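Local coordinates for protein inorganic polyphosphate/ATP-glucomannokinase (PDB 1WOQ) that phosphorylates glucose and mannose, using inorganic polyphosphate or ATP as phosphoryl donor, as a kinase of the ROK family, at residues A[56-59]-A[60-64]. Numbering follows the deposited sequence.
Sequences EAVA and LVVAE
Val62 N on Val58 O, 2.9 Å apart with an almost straight N-H...O angle of 174°, shows how flat peptide units are joined at their edges by i to i+4 bonds, one alpha-helical turn gripping the next. The helix, 51-66, packs on the five-stranded mixed sheet of one lobe of the actin-like ATPase fold to which the ROK family belongs. Ala63 N comes to Ala59 O at 2.8 Å, and Leu60 and Val61 bond likewise to Glu56 and Ala57. Side-chain carbons lie beside the same oxygens: Val61 CG2 is 3.4 Å from Ala57 O, Val62 CG2 the same from Val58 O, and Ala63 CB 3.2 Å from Ala59 O. On the buried side, Val58 CG1 lies 4.2 Å from Val62 CG2, a loose apolar contact; with chi1 at 171°, this CG1 stands anti to its own nitrogen. Val58, Val61 and Val62 pack on Ile19 and Ile17 of strand 14-19, Ala57 and Val61 on strand 35-44, while Ala59 and Val62 meet helix 106-114. Glu56 OE2 forms a salt bridge with Arg113 of that helix, tying the two helices together. On the exposed side, Leu60 folds back over the preceding turn, its CG 3.5 Å from Glu56 O.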
loop_
_atom_site.group_PDB
_atom_site.type_symbol
_atom_site.label_atom_id
_atom_site.label_comp_id
_atom_site.label_asym_id
_atom_site.label_seq_id
_atom_site.Cartn_x
_atom_site.Cartn_y
_atom_site.Cartn_z
ATOM N N GLU A 56 17.202 -9.786 0.682
ATOM C CA GLU A 56 17.510 -10.873 -0.238
ATOM C C GLU A 56 16.326 -11.180 -1.151
ATOM O O GLU A 56 16.500 -11.384 -2.352
ATOM C CB GLU A 56 17.906 -12.132 0.535
ATOM C CG GLU A 56 19.267 -12.043 1.211
ATOM C CD GLU A 56 20.381 -11.695 0.237
ATOM O OE1 GLU A 56 20.457 -12.337 -0.834
ATOM O OE2 GLU A 56 21.183 -10.784 0.546
ATOM N N ALA A 57 15.123 -11.207 -0.583
ATOM C CA ALA A 57 13.913 -11.493 -1.361
ATOM C C ALA A 57 13.665 -10.408 -2.410
ATOM O O ALA A 57 13.306 -10.699 -3.553
ATOM C CB ALA A 57 12.705 -11.612 -0.432
ATOM N N VAL A 58 13.847 -9.152 -2.017
ATOM C CA VAL A 58 13.651 -8.053 -2.950
ATOM C C VAL A 58 14.652 -8.173 -4.093
ATOM O O VAL A 58 14.306 -7.980 -5.258
ATOM C CB VAL A 58 13.812 -6.693 -2.241
ATOM C CG1 VAL A 58 13.818 -5.558 -3.263
ATOM C CG2 VAL A 58 12.666 -6.501 -1.255
ATOM N N ALA A 59 15.895 -8.510 -3.760
ATOM C CA ALA A 59 16.926 -8.669 -4.775
ATOM C C ALA A 59 16.526 -9.718 -5.809
ATOM O O ALA A 59 16.737 -9.526 -7.005
ATOM C CB ALA A 59 18.249 -9.055 -4.129
ATOM N N LEU A 60 15.943 -10.824 -5.352
ATOM C CA LEU A 60 15.529 -11.880 -6.271
ATOM C C LEU A 60 14.421 -11.406 -7.203
ATOM O O LEU A 60 14.441 -11.715 -8.395
ATOM C CB LEU A 60 15.061 -13.119 -5.500
ATOM C CG LEU A 60 16.156 -13.884 -4.753
ATOM C CD1 LEU A 60 15.527 -14.922 -3.847
ATOM C CD2 LEU A 60 17.102 -14.537 -5.755
ATOM N N VAL A 61 13.454 -10.664 -6.671
ATOM C CA VAL A 61 12.365 -10.173 -7.513
ATOM C C VAL A 61 12.909 -9.200 -8.558
ATOM O O VAL A 61 12.580 -9.294 -9.742
ATOM C CB VAL A 61 11.267 -9.463 -6.687
ATOM C CG1 VAL A 61 10.185 -8.913 -7.622
ATOM C CG2 VAL A 61 10.647 -10.438 -5.694
ATOM N N VAL A 62 13.740 -8.262 -8.117
ATOM C CA VAL A 62 14.321 -7.284 -9.030
ATOM C C VAL A 62 15.198 -7.962 -10.079
ATOM O O VAL A 62 15.189 -7.574 -11.246
ATOM C CB VAL A 62 15.157 -6.234 -8.261
ATOM C CG1 VAL A 62 15.947 -5.365 -9.239
ATOM C CG2 VAL A 62 14.234 -5.358 -7.418
ATOM N N ALA A 63 15.949 -8.976 -9.665
ATOM C CA ALA A 63 16.818 -9.690 -10.593
ATOM C C ALA A 63 15.991 -10.340 -11.696
ATOM O O ALA A 63 16.357 -10.289 -12.869
ATOM C CB ALA A 63 17.627 -10.747 -9.853
ATOM N N GLU A 64 14.876 -10.955 -11.314
ATOM C CA GLU A 64 13.994 -11.612 -12.275
ATOM C C GLU A 64 13.440 -10.622 -13.294
ATOM O O GLU A 64 13.520 -10.854 -14.502
ATOM C CB GLU A 64 12.837 -12.297 -11.535
ATOM C CG GLU A 64 11.637 -12.692 -12.397
ATOM C CD GLU A 64 11.956 -13.731 -13.459
ATOM O OE1 GLU A 64 12.900 -14.525 -13.273
ATOM O OE2 GLU A 64 11.240 -13.764 -14.480
#